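Local coordinates for putative lipoprotein (Bacteroides fragilis, PDB 3QNK) that is a putative SusD-like outer-membrane lipoprotein, probably capturing nutrients such as glycans for uptake, at residues I227-N232 with W364-N369. Sequence-based numbering, arbitrary orientation.
Sequences IWWTTN and WIDYDN
W228 turns one face of its indole toward W364, whose own ring points its edge at that face. The two five-membered rings form an edge-to-face pair with planes 71° apart, and the closest touch is W228 CD1 on W364 CB at 3.6 Å. W364 N lies over the rim of this face, with W364 CA and CB against CB, CG and CD1 of W228; I227 CG2 lies over the centre of the opposite face. I387 of strand 384-387 also touches the indole. A broad aromatic suits so buried a place; W364, for its part, gives its NE1 to the carbonyl of F449.

W229 meets the polar half of the other loop. Its CG stands anti to the carbonyl carbon, beside the backbone N (chi1 -67°). At the ring edge NE1 donates to D368 OD2 at 3.2 Å, a somewhat bent bond (145°) that stays near the ring plane but reaches the carboxylate from above its own plane. The same oxygen pairs with R225, so a buried carboxylate suits this position by accepting from two donors. N369 ND2 sits over the ring centre, 3.2 Å from W229 CD2, with amide and ring planes nearly perpendicular. D366 OD1 lies over the ring near CD1 (3.5 Å), its carboxylate almost parallel to the indole. OD1 also accepts from N369 N at 2.9 Å, and two weak bonds run from ND2 to OD1 and OD2. Aspartate is short enough to turn its carboxylate back onto its own loop in this way.

T230 OG1 and T231 OG1 approach D366 OD2 and N369 ND2 more loosely, too far for hydrogen bonds.

The N369 N to D366 OD1 bond is an Asx motif, and D366 centres an inverse gamma turn; here a loop after helix 221-225 packs on one before strand 384-387 within a SusD-like fold.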
loop_
_atom_site.group_PDB
_atom_site.type_symbol
_atom_site.label_atom_id
_atom_site.label_comp_id
_atom_site.label_asym_id
_atom_site.label_seq_id
_atom_site.Cartn_x
_atom_site.Cartn_y
_atom_site.Cartn_z
ATOM N N ILE B 227 9.811 -31.272 6.931
ATOM C CA ILE B 227 9.107 -30.412 7.894
ATOM C C ILE B 227 8.238 -29.454 7.083
ATOM O O ILE B 227 7.068 -29.224 7.408
ATOM C CB ILE B 227 10.134 -29.680 8.808
ATOM C CG1 ILE B 227 10.841 -30.665 9.765
ATOM C CG2 ILE B 227 9.505 -28.506 9.592
ATOM C CD1 ILE B 227 12.120 -30.132 10.406
ATOM N N TRP B 228 8.791 -28.992 5.959
ATOM C CA TRP B 228 8.181 -28.004 5.083
ATOM C C TRP B 228 7.293 -28.583 3.995
ATOM O O TRP B 228 6.657 -27.792 3.278
ATOM C CB TRP B 228 9.280 -27.158 4.461
ATOM C CG TRP B 228 9.890 -26.299 5.514
ATOM C CD1 TRP B 228 9.372 -25.145 6.020
ATOM C CD2 TRP B 228 11.000 -26.643 6.353
ATOM N NE1 TRP B 228 10.101 -24.735 7.105
ATOM C CE2 TRP B 228 11.141 -25.610 7.303
ATOM C CE3 TRP B 228 11.933 -27.697 6.355
ATOM C CZ2 TRP B 228 12.185 -25.592 8.252
ATOM C CZ3 TRP B 228 12.941 -27.702 7.318
ATOM C CH2 TRP B 228 13.056 -26.661 8.258
ATOM N N TRP B 229 7.209 -29.937 3.881
ATOM C CA TRP B 229 6.384 -30.546 2.839
ATOM C C TRP B 229 4.938 -30.295 3.083
ATOM O O TRP B 229 4.462 -30.418 4.218
ATOM C CB TRP B 229 6.584 -32.062 2.713
ATOM C CG TRP B 229 7.923 -32.505 2.231
ATOM C CD1 TRP B 229 8.956 -31.721 1.807
ATOM C CD2 TRP B 229 8.381 -33.850 2.155
ATOM N NE1 TRP B 229 10.035 -32.496 1.486
ATOM C CE2 TRP B 229 9.711 -33.813 1.679
ATOM C CE3 TRP B 229 7.798 -35.095 2.446
ATOM C CZ2 TRP B 229 10.475 -34.971 1.503
ATOM C CZ3 TRP B 229 8.552 -36.244 2.258
ATOM C CH2 TRP B 229 9.872 -36.175 1.781
ATOM N N THR B 230 4.229 -29.958 1.997
ATOM C CA THR B 230 2.789 -29.720 1.999
ATOM C C THR B 230 2.092 -31.063 2.270
ATOM O O THR B 230 1.053 -31.078 2.938
ATOM C CB THR B 230 2.365 -29.021 0.719
ATOM O OG1 THR B 230 3.024 -29.649 -0.373
ATOM C CG2 THR B 230 2.748 -27.529 0.721
ATOM N N THR B 231 2.730 -32.196 1.874
ATOM C CA THR B 231 2.214 -33.549 2.154
ATOM C C THR B 231 2.564 -33.989 3.603
ATOM O O THR B 231 2.329 -35.139 3.979
ATOM C CB THR B 231 2.743 -34.580 1.131
ATOM O OG1 THR B 231 4.163 -34.537 1.079
ATOM C CG2 THR B 231 2.137 -34.411 -0.255
ATOM N N ASN B 232 3.134 -33.086 4.406
ATOM C CA ASN B 232 3.489 -33.383 5.796
ATOM C C ASN B 232 3.101 -32.215 6.680
ATOM O O ASN B 232 3.586 -32.106 7.803
ATOM C CB ASN B 232 4.977 -33.719 5.934
ATOM C CG ASN B 232 5.313 -34.485 7.188
ATOM O OD1 ASN B 232 4.539 -35.339 7.675
ATOM N ND2 ASN B 232 6.475 -34.188 7.750
ATOM N N TRP B 364 12.200 -24.715 2.524
ATOM C CA TRP B 364 10.769 -24.617 2.268
ATOM C C TRP B 364 10.419 -24.685 0.770
ATOM O O TRP B 364 9.232 -24.614 0.458
ATOM C CB TRP B 364 10.161 -23.377 2.951
ATOM C CG TRP B 364 11.062 -22.180 2.965
ATOM C CD1 TRP B 364 11.893 -21.781 3.974
ATOM C CD2 TRP B 364 11.311 -21.293 1.865
ATOM N NE1 TRP B 364 12.615 -20.667 3.581
ATOM C CE2 TRP B 364 12.278 -20.350 2.292
ATOM C CE3 TRP B 364 10.786 -21.189 0.562
ATOM C CZ2 TRP B 364 12.708 -19.302 1.479
ATOM C CZ3 TRP B 364 11.217 -20.152 -0.242
ATOM C CH2 TRP B 364 12.168 -19.222 0.216
ATOM N N ILE B 365 11.401 -24.854 -0.143
ATOM C CA ILE B 365 11.077 -25.096 -1.552
ATOM C C ILE B 365 10.998 -26.630 -1.693
ATOM O O ILE B 365 11.997 -27.314 -1.464
ATOM C CB ILE B 365 12.007 -24.440 -2.602
ATOM C CG1 ILE B 365 11.992 -22.909 -2.454
ATOM C CG2 ILE B 365 11.540 -24.833 -4.024
ATOM C CD1 ILE B 365 13.049 -22.174 -3.259
ATOM N N ASP B 366 9.793 -27.170 -2.009
ATOM C CA ASP B 366 9.547 -28.606 -2.121
ATOM C C ASP B 366 10.069 -29.169 -3.461
ATOM O O ASP B 366 9.287 -29.624 -4.295
ATOM C CB ASP B 366 8.051 -28.917 -1.940
ATOM C CG ASP B 366 7.689 -30.340 -1.519
ATOM O OD1 ASP B 366 8.582 -31.237 -1.594
ATOM O OD2 ASP B 366 6.514 -30.559 -1.111
ATOM N N TYR B 367 11.405 -29.178 -3.633
ATOM C CA TYR B 367 12.084 -29.773 -4.773
ATOM C C TYR B 367 11.983 -31.312 -4.697
ATOM O O TYR B 367 12.228 -32.000 -5.688
ATOM C CB TYR B 367 13.550 -29.354 -4.802
ATOM C CG TYR B 367 13.837 -27.923 -5.188
ATOM C CD1 TYR B 367 13.387 -27.402 -6.402
ATOM C CD2 TYR B 367 14.692 -27.134 -4.420
ATOM C CE1 TYR B 367 13.710 -26.104 -6.799
ATOM C CE2 TYR B 367 15.021 -25.835 -4.809
ATOM C CZ TYR B 367 14.531 -25.329 -6.004
ATOM O OH TYR B 367 14.847 -24.055 -6.399
ATOM N N ASP B 368 11.625 -31.852 -3.517
ATOM C CA ASP B 368 11.447 -33.287 -3.327
ATOM C C ASP B 368 10.178 -33.789 -4.035
ATOM O O ASP B 368 10.233 -34.785 -4.763
ATOM C CB ASP B 368 11.366 -33.642 -1.828
ATOM C CG ASP B 368 12.659 -33.485 -1.054
ATOM O OD1 ASP B 368 13.585 -34.270 -1.294
ATOM O OD2 ASP B 368 12.731 -32.578 -0.191
ATOM N N ASN B 369 9.041 -33.097 -3.834
ATOM C CA ASN B 369 7.751 -33.573 -4.331
ATOM C C ASN B 369 7.151 -32.809 -5.478
ATOM O O ASN B 369 6.540 -33.426 -6.349
ATOM C CB ASN B 369 6.751 -33.556 -3.186
ATOM C CG ASN B 369 7.205 -34.389 -2.013
ATOM O OD1 ASN B 369 7.329 -35.614 -2.121
ATOM N ND2 ASN B 369 7.504 -33.748 -0.895
#